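PDB 6QGL: VP5 from Halorubrum pleomorphic virus 6, which probably fuses the virus's membrane envelope with the membrane of its haloarchaeal host during entry. Local coordinates for residues V45-L50 with L145-D150; V55-N60 with N124-E129; Q135-I138 with D142-L145. All blocks are in the same frame, centred on the assembly; numbering follows the deposited sequence.

Contact 1: V45-L50 with L145-D150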
ATOM      1  N   VAL A  45      20.468  13.118 -15.819  1.00 66.28           N
ATOM      2  CA  VAL A  45      19.637  11.941 -16.103  1.00 65.78           C
ATOM      3  C   VAL A  45      19.761  10.904 -14.984  1.00 67.26           C
ATOM      4  O   VAL A  45      18.737  10.362 -14.557  1.00 66.60           O
ATOM      5  CB  VAL A  45      19.862  11.365 -17.524  1.00 70.65           C
ATOM      6  CG1 VAL A  45      19.402   9.912 -17.644  1.00 70.11           C
ATOM      7  CG2 VAL A  45      19.137  12.230 -18.552  1.00 72.35           C
ATOM      8  N   LEU A  46      20.988  10.674 -14.468  1.00 62.10           N
ATOM      9  CA  LEU A  46      21.200   9.730 -13.366  1.00 60.01           C
ATOM     10  C   LEU A  46      20.467  10.191 -12.107  1.00 62.51           C
ATOM     11  O   LEU A  46      19.788   9.377 -11.484  1.00 61.99           O
ATOM     12  CB  LEU A  46      22.697   9.463 -13.084  1.00 59.29           C
ATOM     13  CG  LEU A  46      23.015   8.492 -11.916  1.00 62.81           C
ATOM     14  CD1 LEU A  46      22.450   7.092 -12.156  1.00 62.99           C
ATOM     15  CD2 LEU A  46      24.491   8.404 -11.646  1.00 64.49           C
ATOM     16  N   ARG A  47      20.555  11.498 -11.773  1.00 58.41           N
ATOM     17  CA  ARG A  47      19.875  12.090 -10.617  1.00 57.61           C
ATOM     18  C   ARG A  47      18.356  11.951 -10.717  1.00 61.87           C
ATOM     19  O   ARG A  47      17.718  11.621  -9.716  1.00 61.17           O
ATOM     20  CB  ARG A  47      20.281  13.557 -10.414  1.00 57.49           C
ATOM     21  CG  ARG A  47      21.646  13.723  -9.760  1.00 61.92           C
ATOM     22  CD  ARG A  47      21.888  15.149  -9.300  1.00 66.37           C
ATOM     23  NE  ARG A  47      22.125  16.063 -10.416  1.00 69.73           N
ATOM     24  CZ  ARG A  47      23.326  16.343 -10.911  1.00 77.69           C
ATOM     25  NH1 ARG A  47      24.413  15.783 -10.399  1.00 57.41           N
ATOM     26  NH2 ARG A  47      23.448  17.190 -11.922  1.00 67.02           N
ATOM     27  N   ASN A  48      17.787  12.146 -11.925  1.00 59.48           N
ATOM     28  CA  ASN A  48      16.347  12.000 -12.155  1.00 60.25           C
ATOM     29  C   ASN A  48      15.912  10.546 -12.016  1.00 62.90           C
ATOM     30  O   ASN A  48      14.897  10.286 -11.372  1.00 62.59           O
ATOM     31  CB  ASN A  48      15.931  12.566 -13.517  1.00 64.23           C
ATOM     32  CG  ASN A  48      15.954  14.075 -13.592  1.00 94.88           C
ATOM     33  OD1 ASN A  48      15.645  14.785 -12.625  1.00 92.12           O
ATOM     34  ND2 ASN A  48      16.304  14.600 -14.758  1.00 87.94           N
ATOM     35  N   GLN A  49      16.700   9.605 -12.580  1.00 58.39           N
ATOM     36  CA  GLN A  49      16.431   8.168 -12.510  1.00 57.51           C
ATOM     37  C   GLN A  49      16.537   7.631 -11.084  1.00 60.80           C
ATOM     38  O   GLN A  49      15.724   6.785 -10.703  1.00 60.34           O
ATOM     39  CB  GLN A  49      17.315   7.375 -13.482  1.00 58.84           C
ATOM     40  CG  GLN A  49      16.915   7.585 -14.946  1.00 70.23           C
ATOM     41  CD  GLN A  49      17.656   6.741 -15.957  1.00 87.73           C
ATOM     42  OE1 GLN A  49      18.490   5.886 -15.633  1.00 82.01           O
ATOM     43  NE2 GLN A  49      17.347   6.958 -17.227  1.00 81.56           N
ATOM     44  N   LEU A  50      17.499   8.145 -10.283  1.00 56.91           N
ATOM     45  CA  LEU A  50      17.657   7.734  -8.881  1.00 55.79           C
ATOM     46  C   LEU A  50      16.500   8.251  -8.033  1.00 60.20           C
ATOM     47  O   LEU A  50      15.982   7.507  -7.200  1.00 59.41           O
ATOM     48  CB  LEU A  50      18.989   8.199  -8.276  1.00 55.35           C
ATOM     49  CG  LEU A  50      20.275   7.627  -8.858  1.00 60.02           C
ATOM     50  CD1 LEU A  50      21.453   8.423  -8.386  1.00 60.15           C
ATOM     51  CD2 LEU A  50      20.448   6.154  -8.525  1.00 61.87           C
ATOM     52  N   LEU A 145      27.836  11.259  -3.505  1.00 57.98           N
ATOM     53  CA  LEU A 145      27.173  10.343  -2.576  1.00 57.00           C
ATOM     54  C   LEU A 145      26.131  11.070  -1.738  1.00 61.03           C
ATOM     55  O   LEU A 145      25.141  10.457  -1.340  1.00 60.55           O
ATOM     56  CB  LEU A 145      28.186   9.653  -1.657  1.00 57.26           C
ATOM     57  CG  LEU A 145      29.017   8.531  -2.268  1.00 61.88           C
ATOM     58  CD1 LEU A 145      30.177   8.199  -1.384  1.00 62.78           C
ATOM     59  CD2 LEU A 145      28.189   7.281  -2.492  1.00 63.59           C
ATOM     60  N   SER A 146      26.336  12.385  -1.504  1.00 58.02           N
ATOM     61  CA  SER A 146      25.419  13.259  -0.768  1.00 58.33           C
ATOM     62  C   SER A 146      24.035  13.303  -1.427  1.00 61.31           C
ATOM     63  O   SER A 146      23.058  13.660  -0.768  1.00 61.40           O
ATOM     64  CB  SER A 146      25.995  14.667  -0.661  1.00 63.49           C
ATOM     65  OG  SER A 146      26.151  15.262  -1.938  1.00 72.65           O
ATOM     66  N   TYR A 147      23.950  12.931  -2.717  1.00 56.98           N
ATOM     67  CA  TYR A 147      22.682  12.907  -3.434  1.00 56.57           C
ATOM     68  C   TYR A 147      21.829  11.683  -3.075  1.00 59.70           C
ATOM     69  O   TYR A 147      20.615  11.822  -2.905  1.00 59.73           O
ATOM     70  CB  TYR A 147      22.884  12.999  -4.963  1.00 57.65           C
ATOM     71  CG  TYR A 147      21.568  13.084  -5.707  1.00 59.61           C
ATOM     72  CD1 TYR A 147      20.904  14.300  -5.850  1.00 62.65           C
ATOM     73  CD2 TYR A 147      20.935  11.935  -6.180  1.00 59.59           C
ATOM     74  CE1 TYR A 147      19.657  14.374  -6.469  1.00 63.72           C
ATOM     75  CE2 TYR A 147      19.687  11.998  -6.795  1.00 60.78           C
ATOM     76  CZ  TYR A 147      19.057  13.222  -6.948  1.00 68.73           C
ATOM     77  OH  TYR A 147      17.840  13.298  -7.574  1.00 70.17           O
ATOM     78  N   ILE A 148      22.456  10.489  -3.006  1.00 55.16           N
ATOM     79  CA  ILE A 148      21.784   9.206  -2.783  1.00 53.99           C
ATOM     80  C   ILE A 148      21.810   8.727  -1.307  1.00 57.62           C
ATOM     81  O   ILE A 148      20.894   8.013  -0.893  1.00 56.76           O
ATOM     82  CB  ILE A 148      22.355   8.144  -3.779  1.00 56.70           C
ATOM     83  CG1 ILE A 148      21.434   6.905  -3.913  1.00 56.47           C
ATOM     84  CG2 ILE A 148      23.807   7.745  -3.470  1.00 57.54           C
ATOM     85  CD1 ILE A 148      20.052   7.167  -4.533  1.00 61.84           C
ATOM     86  N   THR A 149      22.843   9.090  -0.532  1.00 54.56           N
ATOM     87  CA  THR A 149      22.923   8.704   0.878  1.00 54.15           C
ATOM     88  C   THR A 149      23.067   9.952   1.739  1.00 59.78           C
ATOM     89  O   THR A 149      24.183  10.422   1.971  1.00 60.33           O
ATOM     90  CB  THR A 149      24.020   7.651   1.142  1.00 58.05           C
ATOM     91  OG1 THR A 149      25.290   8.169   0.750  1.00 57.69           O
ATOM     92  CG2 THR A 149      23.748   6.311   0.473  1.00 54.49           C
ATOM     93  N   ASP A 150      21.928  10.517   2.171  1.00 57.06           N
ATOM     94  CA  ASP A 150      21.900  11.694   3.041  1.00 58.30           C
ATOM     95  C   ASP A 150      21.170  11.340   4.328  1.00 62.42           C
ATOM     96  O   ASP A 150      19.951  11.152   4.325  1.00 61.91           O
ATOM     97  CB  ASP A 150      21.270  12.920   2.347  1.00 60.91           C
ATOM     98  CG  ASP A 150      21.246  14.200   3.176  1.00 72.02           C
ATOM     99  OD1 ASP A 150      21.768  14.188   4.318  1.00 73.10           O
ATOM    100  OD2 ASP A 150      20.712  15.212   2.683  1.00 78.46           O
TER
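Arg-47 lays the aliphatic part of its side chain over one face of the Tyr-147 ring. Its CG stands 3.7 Å from the centroid of the Tyr-147 ring and 5° off the ring normal, a CH-pi contact close to the centre of the face. Farther along, Arg-47 CD sits over the CD1-CE1 side of the Tyr-147 ring, 3.7 Å from CE1. The guanidinium group does not stack: its plane is turned 64° from that of the ring; the chain bends at chi3, and NH2 makes a salt bridge with Asp-44, one turn back on helix 43-66.

Tyr-147 reaches across with CG anti to its backbone N (chi1 -175°), which brings its hydroxyl to the backbone of the helix. There OH donates a weak hydrogen bond of 2.7 Å to the carbonyl O of Arg-47. Arg-47 thus receives the tyrosine twice, its side chain over the ring face and its backbone carbonyl at the hydroxyl.

Leu-50, a turn later on the same helix, approaches at the ring's edge, with its CB 4.1 Å from Tyr-147 CE2. The same Leu-50 CB also lies 4.0 Å from Ile-148 CD1; these two side chains cross at about a right angle, and both are buried. A branched aliphatic residue suits that spot, facing the interior alongside Val-137 of helix 97-140.

Chemically the contact is graded. On its inner side the side chains that meet are apolar, while its outer side uses tyrosine and arginine, whose carbon surfaces pack as their polar ends find partners, here a carbonyl and a carboxylate.

Contact 2: V55-N60 with N124-E129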
ATOM      1  N   VAL A  55      11.181   7.400  -5.170  1.00 56.89           N
ATOM      2  CA  VAL A  55       9.752   7.729  -5.162  1.00 57.62           C
ATOM      3  C   VAL A  55       8.922   6.455  -5.375  1.00 61.58           C
ATOM      4  O   VAL A  55       8.012   6.197  -4.585  1.00 61.84           O
ATOM      5  CB  VAL A  55       9.406   8.875  -6.156  1.00 62.79           C
ATOM      6  CG1 VAL A  55       7.899   9.020  -6.353  1.00 64.03           C
ATOM      7  CG2 VAL A  55      10.005  10.198  -5.693  1.00 62.76           C
ATOM      8  N   LYS A  56       9.288   5.634  -6.386  1.00 57.76           N
ATOM      9  CA  LYS A  56       8.632   4.360  -6.707  1.00 57.76           C
ATOM     10  C   LYS A  56       8.716   3.380  -5.529  1.00 59.89           C
ATOM     11  O   LYS A  56       7.693   2.808  -5.162  1.00 60.08           O
ATOM     12  CB  LYS A  56       9.229   3.743  -7.986  1.00 60.93           C
ATOM     13  CG  LYS A  56       8.455   2.553  -8.543  1.00 75.87           C
ATOM     14  CD  LYS A  56       9.156   1.946  -9.758  1.00 86.00           C
ATOM     15  CE  LYS A  56       8.419   0.765 -10.345  1.00 97.73           C
ATOM     16  NZ  LYS A  56       8.551  -0.457  -9.508  1.00105.82           N
ATOM     17  N   ARG A  57       9.918   3.213  -4.925  1.00 54.73           N
ATOM     18  CA  ARG A  57      10.135   2.328  -3.774  1.00 53.22           C
ATOM     19  C   ARG A  57       9.317   2.760  -2.567  1.00 58.00           C
ATOM     20  O   ARG A  57       8.677   1.913  -1.950  1.00 57.77           O
ATOM     21  CB  ARG A  57      11.630   2.228  -3.404  1.00 50.56           C
ATOM     22  CG  ARG A  57      11.958   1.271  -2.235  1.00 52.38           C
ATOM     23  CD  ARG A  57      11.694  -0.202  -2.531  1.00 50.64           C
ATOM     24  NE  ARG A  57      12.491  -0.678  -3.661  1.00 51.89           N
ATOM     25  CZ  ARG A  57      12.359  -1.870  -4.232  1.00 62.29           C
ATOM     26  NH1 ARG A  57      11.459  -2.733  -3.782  1.00 46.78           N
ATOM     27  NH2 ARG A  57      13.126  -2.208  -5.258  1.00 50.68           N
ATOM     28  N   LYS A  58       9.333   4.069  -2.235  1.00 55.35           N
ATOM     29  CA  LYS A  58       8.575   4.604  -1.106  1.00 55.59           C
ATOM     30  C   LYS A  58       7.079   4.380  -1.316  1.00 61.82           C
ATOM     31  O   LYS A  58       6.422   3.871  -0.415  1.00 61.26           O
ATOM     32  CB  LYS A  58       8.885   6.088  -0.861  1.00 58.22           C
ATOM     33  CG  LYS A  58       8.414   6.552   0.512  1.00 65.64           C
ATOM     34  CD  LYS A  58       8.337   8.055   0.638  1.00 72.04           C
ATOM     35  CE  LYS A  58       7.615   8.423   1.910  1.00 78.87           C
ATOM     36  NZ  LYS A  58       7.765   9.863   2.229  1.00 87.50           N
ATOM     37  N   SER A  59       6.569   4.700  -2.527  1.00 60.49           N
ATOM     38  CA  SER A  59       5.167   4.536  -2.921  1.00 61.79           C
ATOM     39  C   SER A  59       4.716   3.080  -2.811  1.00 65.09           C
ATOM     40  O   SER A  59       3.615   2.824  -2.324  1.00 65.30           O
ATOM     41  CB  SER A  59       4.948   5.055  -4.341  1.00 67.24           C
ATOM     42  OG  SER A  59       3.576   5.028  -4.697  1.00 80.04           O
ATOM     43  N   ASN A  60       5.577   2.136  -3.244  1.00 60.92           N
ATOM     44  CA  ASN A  60       5.325   0.696  -3.177  1.00 60.51           C
ATOM     45  C   ASN A  60       5.271   0.245  -1.720  1.00 63.07           C
ATOM     46  O   ASN A  60       4.344  -0.475  -1.342  1.00 63.14           O
ATOM     47  CB  ASN A  60       6.405  -0.078  -3.951  1.00 62.02           C
ATOM     48  CG  ASN A  60       6.405  -1.571  -3.709  1.00 86.73           C
ATOM     49  OD1 ASN A  60       5.494  -2.297  -4.125  1.00 83.58           O
ATOM     50  ND2 ASN A  60       7.431  -2.057  -3.024  1.00 77.24           N
ATOM     51  N   ASN A 124      14.602  -5.665   3.145  1.00 48.97           N
ATOM     52  CA  ASN A 124      15.841  -6.154   2.547  1.00 49.36           C
ATOM     53  C   ASN A 124      16.020  -5.658   1.127  1.00 54.39           C
ATOM     54  O   ASN A 124      17.115  -5.213   0.788  1.00 54.68           O
ATOM     55  CB  ASN A 124      15.905  -7.679   2.603  1.00 49.91           C
ATOM     56  CG  ASN A 124      16.215  -8.229   3.982  1.00 63.23           C
ATOM     57  OD1 ASN A 124      16.456  -7.496   4.956  1.00 52.93           O
ATOM     58  ND2 ASN A 124      16.229  -9.543   4.092  1.00 55.07           N
ATOM     59  N   GLU A 125      14.941  -5.677   0.316  1.00 51.34           N
ATOM     60  CA  GLU A 125      14.981  -5.187  -1.063  1.00 51.74           C
ATOM     61  C   GLU A 125      15.212  -3.670  -1.124  1.00 55.15           C
ATOM     62  O   GLU A 125      15.998  -3.218  -1.958  1.00 55.11           O
ATOM     63  CB  GLU A 125      13.719  -5.598  -1.841  1.00 53.71           C
ATOM     64  CG  GLU A 125      13.834  -5.430  -3.351  1.00 65.62           C
ATOM     65  CD  GLU A 125      15.050  -6.046  -4.019  1.00 85.86           C
ATOM     66  OE1 GLU A 125      15.322  -7.247  -3.783  1.00 83.16           O
ATOM     67  OE2 GLU A 125      15.732  -5.324  -4.782  1.00 76.94           O
ATOM     68  N   THR A 126      14.552  -2.896  -0.230  1.00 50.85           N
ATOM     69  CA  THR A 126      14.687  -1.433  -0.151  1.00 50.22           C
ATOM     70  C   THR A 126      16.156  -1.073   0.106  1.00 54.30           C
ATOM     71  O   THR A 126      16.740  -0.238  -0.587  1.00 54.23           O
ATOM     72  CB  THR A 126      13.774  -0.875   0.974  1.00 54.87           C
ATOM     73  OG1 THR A 126      12.430  -1.321   0.780  1.00 53.28           O
ATOM     74  CG2 THR A 126      13.812   0.646   1.068  1.00 52.72           C
ATOM     75  N   VAL A 127      16.737  -1.752   1.092  1.00 50.86           N
ATOM     76  CA  VAL A 127      18.093  -1.607   1.598  1.00 50.77           C
ATOM     77  C   VAL A 127      19.138  -2.123   0.577  1.00 54.33           C
ATOM     78  O   VAL A 127      20.187  -1.493   0.434  1.00 54.06           O
ATOM     79  CB  VAL A 127      18.128  -2.279   2.994  1.00 54.88           C
ATOM     80  CG1 VAL A 127      19.510  -2.278   3.613  1.00 55.24           C
ATOM     81  CG2 VAL A 127      17.156  -1.575   3.919  1.00 54.55           C
ATOM     82  N   ARG A 128      18.827  -3.206  -0.176  1.00 50.85           N
ATOM     83  CA  ARG A 128      19.704  -3.736  -1.235  1.00 51.13           C
ATOM     84  C   ARG A 128      19.729  -2.790  -2.419  1.00 54.18           C
ATOM     85  O   ARG A 128      20.773  -2.642  -3.052  1.00 54.61           O
ATOM     86  CB  ARG A 128      19.234  -5.113  -1.732  1.00 51.96           C
ATOM     87  CG  ARG A 128      19.782  -6.270  -0.935  1.00 61.24           C
ATOM     88  CD  ARG A 128      19.763  -7.597  -1.691  1.00 70.64           C
ATOM     89  NE  ARG A 128      18.429  -8.148  -1.978  1.00 77.43           N
ATOM     90  CZ  ARG A 128      17.704  -8.860  -1.122  1.00 85.92           C
ATOM     91  NH1 ARG A 128      16.500  -9.292  -1.464  1.00 73.06           N
ATOM     92  NH2 ARG A 128      18.162  -9.111   0.096  1.00 68.88           N
ATOM     93  N   GLU A 129      18.566  -2.175  -2.734  1.00 49.59           N
ATOM     94  CA  GLU A 129      18.402  -1.215  -3.823  1.00 49.54           C
ATOM     95  C   GLU A 129      19.246   0.017  -3.546  1.00 53.38           C
ATOM     96  O   GLU A 129      19.974   0.445  -4.438  1.00 53.67           O
ATOM     97  CB  GLU A 129      16.925  -0.838  -4.009  1.00 50.77           C
ATOM     98  CG  GLU A 129      16.646   0.090  -5.178  1.00 58.34           C
ATOM     99  CD  GLU A 129      15.191   0.490  -5.302  1.00 72.47           C
ATOM    100  OE1 GLU A 129      14.659   1.102  -4.348  1.00 65.70           O
ATOM    101  OE2 GLU A 129      14.581   0.190  -6.354  1.00 62.50           O
TER
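Arg-57 and Glu-129 form a bidentate salt bridge between two antiparallel helices. The arginine offers its side edge: NE donates to Glu-129 OE1 at 2.9 Å, nearly straight at 167°, and NH2 of Arg-57 donates to Glu-129 OE2 at 3.0 Å. Both oxygens lie near the guanidinium plane, yet the carboxylate is turned 66° from it, so each oxygen is met from above the carboxylate plane. The paired bonds fix the rotation of the guanidinium, and NH1 bonds to Val-32 O, giving the buried positive charge both a carboxylate and a further acceptor.

The arginine bends at chi2 and chi3, both near +60°, whereas Glu-129 reaches out extended to meet it. Beside the bridge, Glu-125 passes at about a right angle, its CG 3.6 Å from Arg-57 NH1 and its backbone O over one guanidinium face. No N-H of Arg-57 points at the Glu-125 carboxylate, which is in a salt bridge with Arg-128 of the same helix, through a weak hydrogen bond; its negative charge would be expected to favour the charged form of Arg-57. Thr-126 packs against the aliphatic part of Arg-57: its OG1 lies 3.6 Å from Arg-57 CD and its CG2 touches CG, while the hydroxyl's hydrogen bonds go to Ser-122 O and Asn-61 ND2.

The segment axes run 11.2 Å apart, a distance an arginine can span. Helix 43-66 rests on strand 224-226 through Val-55 and Lys-58, Thr-126 touches the same strand, and Val-127 and Arg-128 carry helix 97-140 onto strands 166-174 and 180-189.

Contact 3: Q135-I138 with D142-L145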
ATOM      1  N   GLN A 135      26.362   2.122  -5.336  1.00 52.26           N
ATOM      2  CA  GLN A 135      27.413   1.561  -6.189  1.00 52.96           C
ATOM      3  C   GLN A 135      27.452   2.222  -7.563  1.00 57.59           C
ATOM      4  O   GLN A 135      28.542   2.453  -8.085  1.00 57.78           O
ATOM      5  CB  GLN A 135      27.285   0.035  -6.317  1.00 54.61           C
ATOM      6  CG  GLN A 135      27.763  -0.742  -5.083  1.00 62.55           C
ATOM      7  CD  GLN A 135      29.238  -0.585  -4.755  1.00 78.06           C
ATOM      8  OE1 GLN A 135      30.100  -0.421  -5.630  1.00 75.58           O
ATOM      9  NE2 GLN A 135      29.564  -0.645  -3.473  1.00 67.53           N
ATOM     10  N   THR A 136      26.265   2.557  -8.125  1.00 54.19           N
ATOM     11  CA  THR A 136      26.108   3.244  -9.413  1.00 54.45           C
ATOM     12  C   THR A 136      26.727   4.644  -9.332  1.00 58.05           C
ATOM     13  O   THR A 136      27.551   4.977 -10.179  1.00 58.83           O
ATOM     14  CB  THR A 136      24.634   3.227  -9.859  1.00 63.18           C
ATOM     15  OG1 THR A 136      24.260   1.881 -10.145  1.00 64.18           O
ATOM     16  CG2 THR A 136      24.378   4.073 -11.093  1.00 62.34           C
ATOM     17  N   VAL A 137      26.366   5.434  -8.294  1.00 53.65           N
ATOM     18  CA  VAL A 137      26.887   6.787  -8.039  1.00 53.47           C
ATOM     19  C   VAL A 137      28.418   6.757  -7.921  1.00 58.48           C
ATOM     20  O   VAL A 137      29.089   7.601  -8.519  1.00 58.78           O
ATOM     21  CB  VAL A 137      26.186   7.445  -6.813  1.00 56.56           C
ATOM     22  CG1 VAL A 137      26.876   8.734  -6.374  1.00 56.74           C
ATOM     23  CG2 VAL A 137      24.716   7.704  -7.104  1.00 56.01           C
ATOM     24  N   ILE A 138      28.961   5.752  -7.202  1.00 55.48           N
ATOM     25  CA  ILE A 138      30.400   5.535  -7.023  1.00 56.25           C
ATOM     26  C   ILE A 138      31.079   5.291  -8.386  1.00 62.31           C
ATOM     27  O   ILE A 138      32.156   5.835  -8.636  1.00 62.82           O
ATOM     28  CB  ILE A 138      30.665   4.391  -5.994  1.00 59.41           C
ATOM     29  CG1 ILE A 138      30.338   4.852  -4.556  1.00 59.17           C
ATOM     30  CG2 ILE A 138      32.105   3.851  -6.071  1.00 61.30           C
ATOM     31  CD1 ILE A 138      30.136   3.746  -3.575  1.00 64.52           C
ATOM     32  N   ASP A 142      30.182  11.256 -11.561  1.00 63.72           N
ATOM     33  CA  ASP A 142      29.659  12.561 -11.966  1.00 63.60           C
ATOM     34  C   ASP A 142      28.565  13.033 -10.983  1.00 65.84           C
ATOM     35  O   ASP A 142      28.092  14.167 -11.081  1.00 65.69           O
ATOM     36  CB  ASP A 142      29.133  12.495 -13.414  1.00 66.12           C
ATOM     37  CG  ASP A 142      28.028  11.485 -13.684  1.00 79.79           C
ATOM     38  OD1 ASP A 142      27.642  10.753 -12.746  1.00 80.36           O
ATOM     39  OD2 ASP A 142      27.552  11.422 -14.833  1.00 88.15           O
ATOM     40  N   VAL A 143      28.162  12.145 -10.045  1.00 60.95           N
ATOM     41  CA  VAL A 143      27.144  12.406  -9.016  1.00 60.12           C
ATOM     42  C   VAL A 143      27.767  12.122  -7.644  1.00 63.45           C
ATOM     43  O   VAL A 143      28.472  11.125  -7.485  1.00 63.18           O
ATOM     44  CB  VAL A 143      25.846  11.573  -9.257  1.00 63.34           C
ATOM     45  CG1 VAL A 143      24.782  11.869  -8.204  1.00 62.85           C
ATOM     46  CG2 VAL A 143      25.283  11.820 -10.650  1.00 63.77           C
ATOM     47  N   GLY A 144      27.528  13.010  -6.686  1.00 59.65           N
ATOM     48  CA  GLY A 144      28.045  12.849  -5.334  1.00 59.22           C
ATOM     49  C   GLY A 144      27.203  11.902  -4.504  1.00 61.83           C
ATOM     50  O   GLY A 144      26.000  11.759  -4.750  1.00 60.99           O
ATOM     51  N   LEU A 145      27.836  11.259  -3.505  1.00 57.98           N
ATOM     52  CA  LEU A 145      27.173  10.343  -2.576  1.00 57.00           C
ATOM     53  C   LEU A 145      26.131  11.070  -1.738  1.00 61.03           C
ATOM     54  O   LEU A 145      25.141  10.457  -1.340  1.00 60.55           O
ATOM     55  CB  LEU A 145      28.186   9.653  -1.657  1.00 57.26           C
ATOM     56  CG  LEU A 145      29.017   8.531  -2.268  1.00 61.88           C
ATOM     57  CD1 LEU A 145      30.177   8.199  -1.384  1.00 62.78           C
ATOM     58  CD2 LEU A 145      28.189   7.281  -2.492  1.00 63.59           C
TER
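Leu-145, whose side chain packs on Ile-138, has its carbonyl oxygen gripped twice by Thr-149. The backbone N of Thr-149 donates to Leu-145 O, and Thr-149 OG1 adds a second bond to the same oxygen from above the carbonyl plane. Threonine suits this place because its hydroxyl can fold back onto a carbonyl of the preceding turn, at the start of helix 145-148.

Across the contact itself there is no hydrogen bond. Helix 97-140 presents Val-137 and Ile-138 to the chain that turns back after the helix ends. With chi1 at 170°, Val-137 turns CG1 away from its own N and against the returning chain. This methyl does the touching: it lies against the backbone carbonyls, 3.5 Å from Gly-144 O, and meets Val-143 CB at 4.2 Å. The other methyl of Val-137, CG2, packs instead on Leu-50 and Ile-148. Val-143 directs its side chain toward the helix and also touches Leu-46; a short branched side chain suits this place, in contact with both helix 43-66 and helix 97-140.

Next along, Ile-138 and Leu-145 cross obliquely, with Leu-145 CD2 3.8 Å from Ile-138 CG1. The same leucine methyl, CD2 of Leu-145, comes 4.3 Å from Val-137 CG1, bridging the two helix residues. Beyond it, Leu-145 rests on Phe-156 and Leu-159 in the loop that follows.

With no polar bond between the two segments, the fold-back is held by van der Waals contact. Valine, isoleucine and leucine provide apolar surface, and Gly-144, lacking a side chain, meets the helix through its backbone.

In the fold
Contacts 1 and 3 form one continuous patch far from the centre of the chain, about 7 Å between centres: Leu-46 and Leu-50 from contact 1 meet Thr-136, Val-137 and Val-143 of contact 3. Contact 2 lies deeper, its centre about 13 Å from the centre of the chain against 25 and 30 Å for the others, and does not touch them. Helix 43-66 serves contacts 1 and 2, helix 97-140 contacts 2 and 3. The chemistry differs: the buried contact 2 is built round a salt bridge, whereas the partly buried pair is mainly apolar, with one weak phenol bond in contact 1.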